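Local coordinates for carbon monoxide oxidation system transcription regulator CooA-1 (Carboxydothermus hydrogenoformans, PDB 6CPB), which probably acts as a DNA-binding transcription factor that senses carbon monoxide through heme, this chain being its heme domain, at residues Leu35-Thr40 with Arg80-Ala85; Leu44-Lys49 with Asp73-His78; Val53-Ala58 with Ala67-Gly72. One frame throughout, in Å; residues are numbered along the deposited sequence. Where two conformers were deposited one is given.

Contact 1: Leu35-Thr40 with Arg80-Ala85; sequences LYTPNT and RAFIQA
Two backbone hydrogen bonds join Leu-35 and Tyr-36 to Ile-83. Leu-35 N donates a hydrogen bond to Ile-83 O at 2.8 Å, in the plane of that carbonyl. Ile-83 N donates in turn to Tyr-36 O at 3.0 Å, from above the carbonyl plane. Both Leu-35 and Tyr-36 thus face Ile-83, which makes a classic beta bulge in an antiparallel pair. Strand 34-36 is an outermost strand of its four-stranded sheet, in the cyclic nucleotide-binding fold shared with CRP-type regulators. Beyond the bulge the chain enters a type I turn from Thr-37 to Thr-40. Thr-37 OG1 accepts from Asn-39 N, an ST turn, and Thr-40 OG1 accepts an almost straight bond from Thr-37 N. Here water bridges the two segments. One molecule donates to both Thr-37 O and Ala-81 O. A second donates to Pro-38 O and accepts from the backbone N of Arg-80. This residue binds heme b in a structure of the protein, though no heme is bound to this chain here. The clearest side-chain contact is a CH-pi one. Pro-38 CD sits over the centre of the Phe-82 ring, 3.4 Å from its centroid. Tyr-56 also meets this ring, with nearly parallel planes. Apolar packing fills the other end. Leu-35 turns CD1 to Ala-85 CB at 3.9 Å, while CD2 meets Ile-83 CG2 at 4.1 Å.

Contact 2: Leu44-Lys49 with Asp73-His78; sequences LVFLVK and DIFCTH
Strands 44-50 and 74-76 pair antiparallel in one of the two sheets of the cyclic nucleotide-binding beta fold. Phe-46 and Phe-75 form a hydrogen-bonded pair, and their side chains leave the same face side by side. Phe-46 holds CG in the crowded position between N and the carbonyl carbon (chi1 71°), so its ring reaches across to the partner strand. CE1 comes to Cys-76 N, and CZ to Phe-75 CB at 3.9 Å. Phe-75 has CG anti to its backbone N (chi1 -173°), and its ring leads off toward Leu-117 and Leu-120 of helix 108-135. The rings do not stack: Phe-46 CZ lies at the edge of the Phe-75 ring, near its plane.

Val-45, Leu-47, Ile-74 and Cys-76 occupy the other face. Val-45 and Ile-74 cross obliquely, CG1 of the valine meeting CD1 of the isoleucine at 3.6 Å. Met-113 and Phe-99 also pack on both residues. Leu-47 CD1 bends back over Asp-73 O.

Between the faces run the backbone bonds. Phe-75 N points nearly along the C=O axis of Phe-46, whereas Phe-46 N meets Phe-75 O from above its carbonyl plane. Val-48 N closes one end on Asp-73 O at 2.9 Å and 174°. The carboxylate of Asp-73 turns away, to Glu-70 N, Asn-112 and a salt bridge with Lys-115.

The other end leads to His-78, an axial heme-iron ligand in a structure of this protein. In this chain, where no heme is bound, its NE2 hydrogen-bonds to Glu-41 O. Here the backbone of Leu-44 is held twice by Thr-77. Leu-44 O accepts from Thr-77 N, and Leu-44 N donates to Thr-77 OG1 at 2.9 Å. OG1 also bonds to Arg-42 O.

Contact 3: Val53-Ala58 with Ala67-Gly72; sequences VRVYLA and AILEAG
This contact is the open end of the beta hairpin made by strands 52-59 and 62-70, in the sheet that also holds strand 82-85. Val-53 with Leu-69 and Val-55 with Ala-67 are hydrogen-bonded pairs, each closed by two N-H...O bonds. Leu-69 N to Val-53 O is the shortest at 2.8 Å and runs nearly along the C=O axis. Ala-67 N to Val-55 O is the longest at 3.3 Å, with the donor above the carbonyl plane.

Val-53, Val-55 and Leu-69 are buried on one face, with Ala-67 beside them partly exposed. Leu-69 has CG beside its backbone N (chi1 -54°), and its branch lies obliquely across both valines. Val-53 CG2 meets Leu-69 CB at 3.7 Å. Val-55 CG2 meets Leu-69 CD1, also at 3.7 Å. From helix 108-135, Val-116 touches Leu-69 and Leu-120 touches Val-55 and Ala-67. An alanine here in place of Leu-69 would keep CB against Val-53, but losing CG and both methyls would probably loosen the packing on Val-55, on Val-116 and in part on Val-53.

Arg-54 and Ile-68 form the non-hydrogen-bonded pair on the other face. The arginine bends at its third torsion (chi3 66°) and lays its guanidinium flat over the Tyr-56 ring, with NH2 3.5 Å above the ring centre. Its polar end is held by a salt bridge from NH1 to Glu-63 and by a hydrogen bond from NH2 to Gln-84. With one apolar face, in part against helix 108-135, and one mixed face, this is a beta hairpin of the cyclic nucleotide-binding beta fold, as in CRP-type regulators.

How the contacts relate
Contacts 1 and 3 share a sheet: strand 82-85 of contact 1 lies beside strand 52-59 of contact 3. Gln-84 O to Arg-54 N at 2.8 Å is a probable hydrogen bond between them. Contact 2 belongs to the other sheet. Its Thr-77 CG2 packs on Tyr-36 CG of contact 1 at 3.6 Å. It meets contact 3 where Phe-75 CE2 lies 3.7 Å from Val-55 CG1. Val-48 O and Gly-72 N, 2.8 Å apart, probably hydrogen-bond as well. The contact centres are 10 to 11 Å apart. Thr-79 links His-78 of contact 2 to Arg-80 of contact 1; all three can bind heme b, absent from this chain here. Lys-122 of the second subunit packs on Arg-80.

Contact 1: Leu35-Thr40 with Arg80-Ala85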
ATOM      1  N   LEU A  35     -11.355 -13.405  10.186  1.00  9.94           N
ATOM      2  CA  LEU A  35     -11.801 -13.388   8.792  1.00 10.30           C
ATOM      3  C   LEU A  35     -10.868 -14.180   7.896  1.00  9.81           C
ATOM      4  O   LEU A  35     -11.318 -15.022   7.110  1.00 10.48           O
ATOM      5  CB  LEU A  35     -11.890 -11.955   8.261  1.00 10.51           C
ATOM      6  CG  LEU A  35     -13.102 -11.123   8.664  1.00 10.56           C
ATOM      7  CD1 LEU A  35     -13.098 -10.759  10.142  1.00 12.13           C
ATOM      8  CD2 LEU A  35     -13.150  -9.876   7.824  1.00 12.20           C
ATOM      9  N   TYR A  36      -9.571 -13.889   7.965  1.00 10.10           N
ATOM     10  CA  TYR A  36      -8.578 -14.491   7.087  1.00  9.84           C
ATOM     11  C   TYR A  36      -7.251 -14.535   7.827  1.00 10.31           C
ATOM     12  O   TYR A  36      -7.052 -13.821   8.816  1.00 10.64           O
ATOM     13  CB  TYR A  36      -8.389 -13.706   5.778  1.00 10.42           C
ATOM     14  CG  TYR A  36      -9.638 -13.578   4.941  1.00 10.97           C
ATOM     15  CD1 TYR A  36     -10.180 -14.680   4.288  1.00 12.25           C
ATOM     16  CD2 TYR A  36     -10.289 -12.355   4.800  1.00 12.51           C
ATOM     17  CE1 TYR A  36     -11.324 -14.564   3.529  1.00 13.88           C
ATOM     18  CE2 TYR A  36     -11.439 -12.238   4.036  1.00 13.73           C
ATOM     19  CZ  TYR A  36     -11.948 -13.345   3.408  1.00 15.29           C
ATOM     20  OH  TYR A  36     -13.091 -13.212   2.643  1.00 20.51           O
ATOM     21  N   THR A  37      -6.334 -15.351   7.324  1.00 10.30           N
ATOM     22  CA  THR A  37      -5.016 -15.522   7.922  1.00 10.76           C
ATOM     23  C   THR A  37      -3.968 -15.439   6.835  1.00 11.06           C
ATOM     24  O   THR A  37      -4.287 -15.447   5.636  1.00 10.95           O
ATOM     25  CB  THR A  37      -4.884 -16.880   8.627  1.00 10.76           C
ATOM     26  OG1 THR A  37      -4.899 -17.920   7.649  1.00 11.41           O
ATOM     27  CG2 THR A  37      -5.971 -17.094   9.652  1.00 11.39           C
ATOM     28  N   PRO A  38      -2.687 -15.408   7.214  1.00 10.89           N
ATOM     29  CA  PRO A  38      -1.636 -15.404   6.192  1.00 11.43           C
ATOM     30  C   PRO A  38      -1.683 -16.609   5.276  1.00 12.15           C
ATOM     31  O   PRO A  38      -1.212 -16.523   4.137  1.00 15.88           O
ATOM     32  CB  PRO A  38      -0.351 -15.370   7.025  1.00 12.92           C
ATOM     33  CG  PRO A  38      -0.756 -14.592   8.239  1.00 13.16           C
ATOM     34  CD  PRO A  38      -2.137 -15.108   8.550  1.00 12.39           C
ATOM     35  N   ASN A  39      -2.250 -17.717   5.729  1.00 11.34           N
ATOM     36  CA  ASN A  39      -2.298 -18.943   4.948  1.00 11.84           C
ATOM     37  C   ASN A  39      -3.521 -19.040   4.046  1.00 10.71           C
ATOM     38  O   ASN A  39      -3.633 -20.016   3.300  1.00 11.94           O
ATOM     39  CB  ASN A  39      -2.312 -20.167   5.869  1.00 13.08           C
ATOM     40  CG  ASN A  39      -0.960 -20.506   6.443  1.00 16.86           C
ATOM     41  OD1 ASN A  39      -0.068 -19.676   6.515  1.00 21.34           O
ATOM     42  ND2 ASN A  39      -0.822 -21.744   6.898  1.00 18.70           N
ATOM     43  N   THR A  40      -4.457 -18.100   4.118  1.00 10.88           N
ATOM     44  CA  THR A  40      -5.625 -18.155   3.243  1.00 11.03           C
ATOM     45  C   THR A  40      -5.170 -18.291   1.792  1.00 10.97           C
ATOM     46  O   THR A  40      -4.448 -17.440   1.270  1.00 12.06           O
ATOM     47  CB  THR A  40      -6.468 -16.893   3.444  1.00 10.79           C
ATOM     48  OG1 THR A  40      -7.010 -16.896   4.775  1.00 10.68           O
ATOM     49  CG2 THR A  40      -7.602 -16.817   2.406  1.00 10.88           C
ATOM     50  N   ARG A  80       0.195 -11.634   4.003  1.00 12.60           N
ATOM     51  CA  ARG A  80       0.933 -12.120   5.169  1.00 12.61           C
ATOM     52  C   ARG A  80       0.347 -11.635   6.495  1.00 12.76           C
ATOM     53  O   ARG A  80       1.043 -11.597   7.513  1.00 15.10           O
ATOM     54  CB  ARG A  80       2.434 -11.822   5.072  1.00 15.68           C
ATOM     55  CG  ARG A  80       3.086 -12.423   3.843  1.00 19.47           C
ATOM     56  CD  ARG A  80       4.590 -12.231   3.885  1.00 29.68           C
ATOM     57  NE  ARG A  80       5.160 -12.126   2.543  1.00 46.77           N
ATOM     58  CZ  ARG A  80       5.822 -13.082   1.897  1.00 59.72           C
ATOM     59  NH1 ARG A  80       6.035 -14.268   2.452  1.00 64.24           N
ATOM     60  NH2 ARG A  80       6.282 -12.840   0.676  1.00 65.95           N
ATOM     61  N   ALA A  81      -0.944 -11.327   6.519  1.00 13.20           N
ATOM     62  CA  ALA A  81      -1.578 -10.724   7.682  1.00 12.13           C
ATOM     63  C   ALA A  81      -2.782 -11.533   8.145  1.00 11.36           C
ATOM     64  O   ALA A  81      -3.430 -12.240   7.364  1.00 12.04           O
ATOM     65  CB  ALA A  81      -2.032  -9.307   7.355  1.00 15.04           C
ATOM     66  N   PHE A  82      -3.087 -11.386   9.437  1.00 10.32           N
ATOM     67  CA  PHE A  82      -4.325 -11.849  10.031  1.00 10.38           C
ATOM     68  C   PHE A  82      -5.318 -10.700  10.056  1.00  9.92           C
ATOM     69  O   PHE A  82      -4.940  -9.535  10.191  1.00 10.20           O
ATOM     70  CB  PHE A  82      -4.100 -12.260  11.500  1.00 11.20           C
ATOM     71  CG  PHE A  82      -3.228 -13.479  11.706  1.00 12.27           C
ATOM     72  CD1 PHE A  82      -1.848 -13.400  11.651  1.00 13.33           C
ATOM     73  CD2 PHE A  82      -3.802 -14.703  11.993  1.00 13.80           C
ATOM     74  CE1 PHE A  82      -1.062 -14.540  11.866  1.00 15.16           C
ATOM     75  CE2 PHE A  82      -3.031 -15.826  12.193  1.00 16.22           C
ATOM     76  CZ  PHE A  82      -1.663 -15.742  12.142  1.00 16.20           C
ATOM     77  N   ILE A  83      -6.598 -11.042   9.966  1.00 10.02           N
ATOM     78  CA  ILE A  83      -7.677 -10.061  10.015  1.00 10.55           C
ATOM     79  C   ILE A  83      -8.755 -10.592  10.947  1.00 10.17           C
ATOM     80  O   ILE A  83      -9.241 -11.711  10.754  1.00 10.89           O
ATOM     81  CB  ILE A  83      -8.254  -9.749   8.622  1.00 12.03           C
ATOM     82  CG1 ILE A  83      -7.158  -9.198   7.683  1.00 13.59           C
ATOM     83  CG2 ILE A  83      -9.355  -8.702   8.736  1.00 15.11           C
ATOM     84  CD1 ILE A  83      -6.720 -10.141   6.654  1.00 17.16           C
ATOM     85  N   GLN A  84      -9.129  -9.785  11.945  1.00 10.41           N
ATOM     86  CA  GLN A  84     -10.087 -10.159  12.981  1.00 11.29           C
ATOM     87  C   GLN A  84     -11.195  -9.118  13.116  1.00 11.02           C
ATOM     88  O   GLN A  84     -10.941  -7.915  13.084  1.00 11.73           O
ATOM     89  CB  GLN A  84      -9.360 -10.300  14.324  1.00 12.10           C
ATOM     90  CG  GLN A  84     -10.281 -10.589  15.499  1.00 13.53           C
ATOM     91  CD  GLN A  84      -9.532 -10.657  16.788  1.00 18.18           C
ATOM     92  OE1 GLN A  84      -8.739  -9.767  17.096  1.00 22.44           O
ATOM     93  NE2 GLN A  84      -9.756 -11.714  17.550  1.00 21.38           N
ATOM     94  N   ALA A  85     -12.425  -9.583  13.315  1.00 10.52           N
ATOM     95  CA  ALA A  85     -13.540  -8.669  13.550  1.00 11.26           C
ATOM     96  C   ALA A  85     -13.460  -8.078  14.958  1.00 11.15           C
ATOM     97  O   ALA A  85     -13.303  -8.807  15.941  1.00 12.11           O
ATOM     98  CB  ALA A  85     -14.861  -9.411  13.384  1.00 10.93           C
TER
HETATM   99  O   HOH W   1      -4.945 -12.694   4.995  1.00 19.87           O
HETATM  100  O   HOH W   2      -0.307 -14.252   2.815  1.00 18.48           O

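Contact 2: Leu44-Lys49 with Asp73-His78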
ATOM      1  N   LEU A  44      -7.964 -12.715  -2.573  1.00 12.26           N
ATOM      2  CA  LEU A  44      -9.238 -12.026  -2.567  1.00 13.07           C
ATOM      3  C   LEU A  44      -9.052 -10.590  -2.107  1.00 11.26           C
ATOM      4  O   LEU A  44      -8.128 -10.270  -1.351  1.00 12.16           O
ATOM      5  CB  LEU A  44     -10.201 -12.693  -1.561  1.00 18.73           C
ATOM      6  CG  LEU A  44     -10.430 -14.193  -1.584  1.00 21.20           C
ATOM      7  CD1 LEU A  44     -11.143 -14.560  -0.287  1.00 19.43           C
ATOM      8  CD2 LEU A  44     -11.247 -14.584  -2.803  1.00 22.82           C
ATOM      9  N   VAL A  45      -9.972  -9.738  -2.541  1.00 11.14           N
ATOM     10  CA  VAL A  45     -10.106  -8.371  -2.062  1.00 10.83           C
ATOM     11  C   VAL A  45     -11.418  -8.289  -1.308  1.00 10.47           C
ATOM     12  O   VAL A  45     -12.433  -8.809  -1.777  1.00 12.27           O
ATOM     13  CB  VAL A  45     -10.085  -7.395  -3.251  1.00 12.41           C
ATOM     14  CG1 VAL A  45     -10.431  -5.994  -2.817  1.00 13.64           C
ATOM     15  CG2 VAL A  45      -8.721  -7.448  -3.924  1.00 13.16           C
ATOM     16  N   PHE A  46     -11.399  -7.669  -0.135  1.00 10.62           N
ATOM     17  CA  PHE A  46     -12.609  -7.531   0.657  1.00 11.15           C
ATOM     18  C   PHE A  46     -12.790  -6.106   1.142  1.00 10.84           C
ATOM     19  O   PHE A  46     -11.824  -5.414   1.468  1.00 11.93           O
ATOM     20  CB  PHE A  46     -12.660  -8.513   1.834  1.00 11.92           C
ATOM     21  CG  PHE A  46     -11.699  -8.192   2.940  1.00 12.99           C
ATOM     22  CD1 PHE A  46     -10.404  -8.669   2.907  1.00 14.33           C
ATOM     23  CD2 PHE A  46     -12.095  -7.397   4.012  1.00 14.65           C
ATOM     24  CE1 PHE A  46      -9.511  -8.357   3.940  1.00 16.56           C
ATOM     25  CE2 PHE A  46     -11.221  -7.081   5.028  1.00 16.35           C
ATOM     26  CZ  PHE A  46      -9.933  -7.561   4.999  1.00 16.03           C
ATOM     27  N   LEU A  47     -14.054  -5.702   1.194  1.00 11.54           N
ATOM     28  CA  LEU A  47     -14.502  -4.384   1.603  1.00 11.71           C
ATOM     29  C   LEU A  47     -15.325  -4.543   2.881  1.00 10.91           C
ATOM     30  O   LEU A  47     -16.216  -5.390   2.933  1.00 11.78           O
ATOM     31  CB  LEU A  47     -15.378  -3.824   0.461  1.00 14.54           C
ATOM     32  CG  LEU A  47     -16.090  -2.494   0.623  1.00 16.86           C
ATOM     33  CD1 LEU A  47     -15.150  -1.398   1.132  1.00 17.45           C
ATOM     34  CD2 LEU A  47     -16.693  -2.113  -0.723  1.00 19.63           C
ATOM     35  N   VAL A  48     -15.028  -3.737   3.899  1.00 10.82           N
ATOM     36  CA  VAL A  48     -15.835  -3.731   5.118  1.00 10.79           C
ATOM     37  C   VAL A  48     -17.113  -2.947   4.839  1.00 10.12           C
ATOM     38  O   VAL A  48     -17.088  -1.725   4.681  1.00 11.94           O
ATOM     39  CB  VAL A  48     -15.073  -3.140   6.308  1.00 10.91           C
ATOM     40  CG1 VAL A  48     -15.926  -3.230   7.564  1.00 12.69           C
ATOM     41  CG2 VAL A  48     -13.755  -3.862   6.519  1.00 12.37           C
ATOM     42  N   LYS A  49     -18.236  -3.655   4.759  1.00 10.69           N
ATOM     43  CA  LYS A  49     -19.521  -3.008   4.528  1.00 11.47           C
ATOM     44  C   LYS A  49     -20.085  -2.408   5.815  1.00 11.78           C
ATOM     45  O   LYS A  49     -20.634  -1.303   5.810  1.00 13.12           O
ATOM     46  CB  LYS A  49     -20.496  -4.028   3.932  1.00 12.45           C
ATOM     47  CG  LYS A  49     -21.900  -3.504   3.697  1.00 15.14           C
ATOM     48  CD  LYS A  49     -22.757  -4.536   2.990  1.00 18.29           C
ATOM     49  CE  LYS A  49     -24.203  -4.082   2.869  1.00 23.70           C
ATOM     50  NZ  LYS A  49     -24.978  -5.063   2.062  1.00 29.07           N
ATOM     51  N   ASP A  73     -13.578   0.710   4.303  1.00 10.57           N
ATOM     52  CA  ASP A  73     -12.190   0.416   3.971  1.00 10.01           C
ATOM     53  C   ASP A  73     -12.067  -0.949   3.300  1.00 10.12           C
ATOM     54  O   ASP A  73     -12.844  -1.873   3.563  1.00 11.78           O
ATOM     55  CB  ASP A  73     -11.294   0.412   5.216  1.00 10.49           C
ATOM     56  CG  ASP A  73     -10.981   1.797   5.746  1.00 12.39           C
ATOM     57  OD1 ASP A  73     -10.887   2.757   4.961  1.00 13.83           O
ATOM     58  OD2 ASP A  73     -10.761   1.909   6.982  1.00 13.82           O
ATOM     59  N   ILE A  74     -11.057  -1.067   2.440  1.00 10.12           N
ATOM     60  CA  ILE A  74     -10.824  -2.256   1.624  1.00 10.71           C
ATOM     61  C   ILE A  74      -9.416  -2.790   1.873  1.00 10.43           C
ATOM     62  O   ILE A  74      -8.486  -2.032   2.154  1.00 11.61           O
ATOM     63  CB  ILE A  74     -11.057  -1.882   0.133  1.00 11.55           C
ATOM     64  CG1 ILE A  74     -11.340  -3.107  -0.741  1.00 12.32           C
ATOM     65  CG2 ILE A  74      -9.915  -1.081  -0.431  1.00 13.05           C
ATOM     66  CD1 ILE A  74     -11.880  -2.740  -2.111  1.00 14.46           C
ATOM     67  N   PHE A  75      -9.263  -4.106   1.765  1.00 10.62           N
ATOM     68  CA  PHE A  75      -7.969  -4.768   1.958  1.00 10.63           C
ATOM     69  C   PHE A  75      -8.005  -6.089   1.181  1.00 10.62           C
ATOM     70  O   PHE A  75      -8.873  -6.289   0.326  1.00 11.48           O
ATOM     71  CB  PHE A  75      -7.645  -4.850   3.463  1.00 11.32           C
ATOM     72  CG  PHE A  75      -6.249  -5.364   3.790  1.00 11.19           C
ATOM     73  CD1 PHE A  75      -5.118  -4.891   3.134  1.00 12.48           C
ATOM     74  CD2 PHE A  75      -6.089  -6.331   4.764  1.00 11.74           C
ATOM     75  CE1 PHE A  75      -3.864  -5.399   3.435  1.00 12.20           C
ATOM     76  CE2 PHE A  75      -4.843  -6.823   5.078  1.00 13.02           C
ATOM     77  CZ  PHE A  75      -3.727  -6.348   4.419  1.00 12.61           C
ATOM     78  N   CYS A  76      -7.052  -6.985   1.441  1.00 11.44           N
ATOM     79  CA  CYS A  76      -6.917  -8.167   0.616  0.72 10.08           C
ATOM     80  C   CYS A  76      -6.151  -9.236   1.377  1.00 12.01           C
ATOM     81  O   CYS A  76      -5.442  -8.957   2.352  1.00 14.12           O
ATOM     82  CB  CYS A  76      -6.184  -7.823  -0.675  0.72 10.42           C
ATOM     83  SG  CYS A  76      -4.606  -6.973  -0.394  0.72 13.81           S
ATOM     84  N   THR A  77      -6.303 -10.469   0.906  1.00 11.74           N
ATOM     85  CA  THR A  77      -5.498 -11.575   1.394  1.00 11.09           C
ATOM     86  C   THR A  77      -4.174 -11.598   0.627  1.00 10.87           C
ATOM     87  O   THR A  77      -3.848 -10.671  -0.119  1.00 12.48           O
ATOM     88  CB  THR A  77      -6.265 -12.883   1.281  1.00 11.91           C
ATOM     89  OG1 THR A  77      -6.479 -13.155  -0.106  1.00 12.15           O
ATOM     90  CG2 THR A  77      -7.587 -12.827   2.022  1.00 12.85           C
ATOM     91  N   HIS A  78      -3.377 -12.648   0.820  1.00 11.84           N
ATOM     92  CA  HIS A  78      -2.059 -12.750   0.194  1.00 12.69           C
ATOM     93  C   HIS A  78      -1.141 -11.603   0.604  1.00 13.45           C
ATOM     94  O   HIS A  78      -0.253 -11.190  -0.144  1.00 17.10           O
ATOM     95  CB  HIS A  78      -2.154 -12.880  -1.326  1.00 13.94           C
ATOM     96  CG  HIS A  78      -2.488 -14.262  -1.785  1.00 13.73           C
ATOM     97  ND1 HIS A  78      -1.801 -14.889  -2.800  1.00 15.69           N
ATOM     98  CD2 HIS A  78      -3.432 -15.139  -1.370  1.00 13.78           C
ATOM     99  CE1 HIS A  78      -2.307 -16.092  -2.992  1.00 16.86           C
ATOM    100  NE2 HIS A  78      -3.294 -16.272  -2.132  1.00 14.87           N
TER

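Contact 3: Val53-Ala58 with Ala67-Gly72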
ATOM      1  N   VAL A  53     -12.599  -4.033  11.552  1.00 10.45           N
ATOM      2  CA  VAL A  53     -11.684  -5.165  11.600  1.00 10.74           C
ATOM      3  C   VAL A  53     -10.277  -4.703  11.951  1.00 10.47           C
ATOM      4  O   VAL A  53      -9.882  -3.563  11.690  1.00 13.03           O
ATOM      5  CB  VAL A  53     -11.673  -5.998  10.301  1.00 12.74           C
ATOM      6  CG1 VAL A  53     -13.077  -6.460   9.934  1.00 12.94           C
ATOM      7  CG2 VAL A  53     -11.065  -5.231   9.173  1.00 13.44           C
ATOM      8  N   ARG A  54      -9.519  -5.624  12.535  1.00 10.08           N
ATOM      9  CA  ARG A  54      -8.142  -5.396  12.927  1.00 10.23           C
ATOM     10  C   ARG A  54      -7.243  -6.243  12.047  1.00 10.03           C
ATOM     11  O   ARG A  54      -7.443  -7.454  11.945  1.00 11.08           O
ATOM     12  CB  ARG A  54      -7.968  -5.778  14.401  1.00 11.74           C
ATOM     13  CG  ARG A  54      -6.613  -5.437  14.987  1.00 12.36           C
ATOM     14  CD  ARG A  54      -6.556  -5.705  16.480  1.00 14.16           C
ATOM     15  NE  ARG A  54      -6.661  -7.128  16.797  1.00 14.29           N
ATOM     16  CZ  ARG A  54      -5.633  -7.931  17.068  1.00 13.45           C
ATOM     17  NH1 ARG A  54      -4.385  -7.485  17.070  1.00 12.18           N
ATOM     18  NH2 ARG A  54      -5.859  -9.203  17.356  1.00 13.79           N
ATOM     19  N   VAL A  55      -6.237  -5.608  11.461  1.00  9.85           N
ATOM     20  CA  VAL A  55      -5.203  -6.283  10.688  1.00  9.65           C
ATOM     21  C   VAL A  55      -3.990  -6.401  11.596  1.00  9.60           C
ATOM     22  O   VAL A  55      -3.580  -5.411  12.210  1.00 10.59           O
ATOM     23  CB  VAL A  55      -4.853  -5.489   9.418  1.00  9.76           C
ATOM     24  CG1 VAL A  55      -3.821  -6.226   8.603  1.00 10.54           C
ATOM     25  CG2 VAL A  55      -6.102  -5.227   8.587  1.00 10.83           C
ATOM     26  N   TYR A  56      -3.421  -7.600  11.699  1.00  9.52           N
ATOM     27  CA  TYR A  56      -2.329  -7.800  12.640  1.00 10.20           C
ATOM     28  C   TYR A  56      -1.388  -8.901  12.172  1.00  9.93           C
ATOM     29  O   TYR A  56      -1.698  -9.697  11.274  1.00 10.53           O
ATOM     30  CB  TYR A  56      -2.865  -8.107  14.047  1.00 10.73           C
ATOM     31  CG  TYR A  56      -3.620  -9.404  14.208  1.00 10.77           C
ATOM     32  CD1 TYR A  56      -4.963  -9.494  13.873  1.00 11.58           C
ATOM     33  CD2 TYR A  56      -3.007 -10.526  14.729  1.00 11.68           C
ATOM     34  CE1 TYR A  56      -5.666 -10.663  14.045  1.00 12.35           C
ATOM     35  CE2 TYR A  56      -3.710 -11.715  14.909  1.00 12.26           C
ATOM     36  CZ  TYR A  56      -5.038 -11.777  14.566  1.00 12.75           C
ATOM     37  OH  TYR A  56      -5.753 -12.952  14.718  1.00 15.90           O
ATOM     38  N   LEU A  57      -0.209  -8.915  12.792  1.00 10.91           N
ATOM     39  CA  LEU A  57       0.783  -9.960  12.602  1.00 11.15           C
ATOM     40  C   LEU A  57       0.926 -10.715  13.916  1.00 11.32           C
ATOM     41  O   LEU A  57       1.014 -10.102  14.977  1.00 12.97           O
ATOM     42  CB  LEU A  57       2.132  -9.338  12.201  1.00 13.02           C
ATOM     43  CG  LEU A  57       3.401 -10.193  12.065  1.00 14.71           C
ATOM     44  CD1 LEU A  57       4.429  -9.488  11.203  1.00 17.96           C
ATOM     45  CD2 LEU A  57       4.070 -10.473  13.422  1.00 17.03           C
ATOM     46  N   ALA A  58       0.962 -12.037  13.846  1.00 11.87           N
ATOM     47  CA  ALA A  58       1.262 -12.884  14.985  1.00 11.92           C
ATOM     48  C   ALA A  58       2.310 -13.881  14.537  1.00 12.26           C
ATOM     49  O   ALA A  58       2.172 -14.498  13.477  1.00 14.21           O
ATOM     50  CB  ALA A  58       0.017 -13.622  15.470  1.00 13.34           C
ATOM     51  N   ALA A  67      -3.193  -2.203  11.657  1.00 11.83           N
ATOM     52  CA  ALA A  67      -4.153  -1.147  11.373  1.00 12.89           C
ATOM     53  C   ALA A  67      -5.520  -1.624  11.819  1.00 11.94           C
ATOM     54  O   ALA A  67      -5.770  -2.823  11.918  1.00 12.48           O
ATOM     55  CB  ALA A  67      -4.209  -0.779   9.882  1.00 17.72           C
ATOM     56  N   ILE A  68      -6.403  -0.663  12.060  1.00 11.92           N
ATOM     57  CA  ILE A  68      -7.820  -0.906  12.288  1.00 12.13           C
ATOM     58  C   ILE A  68      -8.565  -0.313  11.103  1.00 11.75           C
ATOM     59  O   ILE A  68      -8.390   0.871  10.778  1.00 13.90           O
ATOM     60  CB  ILE A  68      -8.286  -0.305  13.624  1.00 12.83           C
ATOM     61  CG1 ILE A  68      -7.615  -1.042  14.784  1.00 14.51           C
ATOM     62  CG2 ILE A  68      -9.809  -0.408  13.735  1.00 15.04           C
ATOM     63  CD1 ILE A  68      -7.849  -0.409  16.129  1.00 18.15           C
ATOM     64  N   LEU A  69      -9.337  -1.159  10.424  1.00 11.59           N
ATOM     65  CA  LEU A  69     -10.085  -0.771   9.237  1.00 11.79           C
ATOM     66  C   LEU A  69     -11.543  -0.576   9.596  1.00 11.51           C
ATOM     67  O   LEU A  69     -12.148  -1.420  10.270  1.00 12.57           O
ATOM     68  CB  LEU A  69      -9.976  -1.835   8.154  1.00 13.12           C
ATOM     69  CG  LEU A  69      -8.558  -2.240   7.779  1.00 17.76           C
ATOM     70  CD1 LEU A  69      -8.602  -3.220   6.645  1.00 20.33           C
ATOM     71  CD2 LEU A  69      -7.689  -1.032   7.420  1.00 20.33           C
ATOM     72  N   GLU A  70     -12.095   0.536   9.149  1.00 11.82           N
ATOM     73  CA  GLU A  70     -13.463   0.916   9.438  1.00 12.19           C
ATOM     74  C   GLU A  70     -14.371   0.520   8.280  1.00 11.32           C
ATOM     75  O   GLU A  70     -13.923   0.136   7.190  1.00 11.33           O
ATOM     76  CB  GLU A  70     -13.554   2.426   9.662  1.00 14.64           C
ATOM     77  CG  GLU A  70     -12.570   2.972  10.679  1.00 19.97           C
ATOM     78  CD  GLU A  70     -12.889   2.550  12.110  1.00 21.62           C
ATOM     79  OE1 GLU A  70     -14.056   2.201  12.395  1.00 23.84           O
ATOM     80  OE2 GLU A  70     -11.970   2.565  12.965  1.00 22.97           O
ATOM     81  N   ALA A  71     -15.674   0.636   8.512  1.00 12.24           N
ATOM     82  CA  ALA A  71     -16.624   0.442   7.430  1.00 11.95           C
ATOM     83  C   ALA A  71     -16.293   1.410   6.301  1.00 10.71           C
ATOM     84  O   ALA A  71     -16.083   2.600   6.533  1.00 11.69           O
ATOM     85  CB  ALA A  71     -18.046   0.667   7.947  1.00 13.20           C
ATOM     86  N   GLY A  72     -16.210   0.877   5.076  1.00 11.00           N
ATOM     87  CA  GLY A  72     -15.800   1.638   3.917  1.00 10.79           C
ATOM     88  C   GLY A  72     -14.339   1.515   3.569  1.00 10.40           C
ATOM     89  O   GLY A  72     -13.902   2.154   2.611  1.00 11.17           O
TER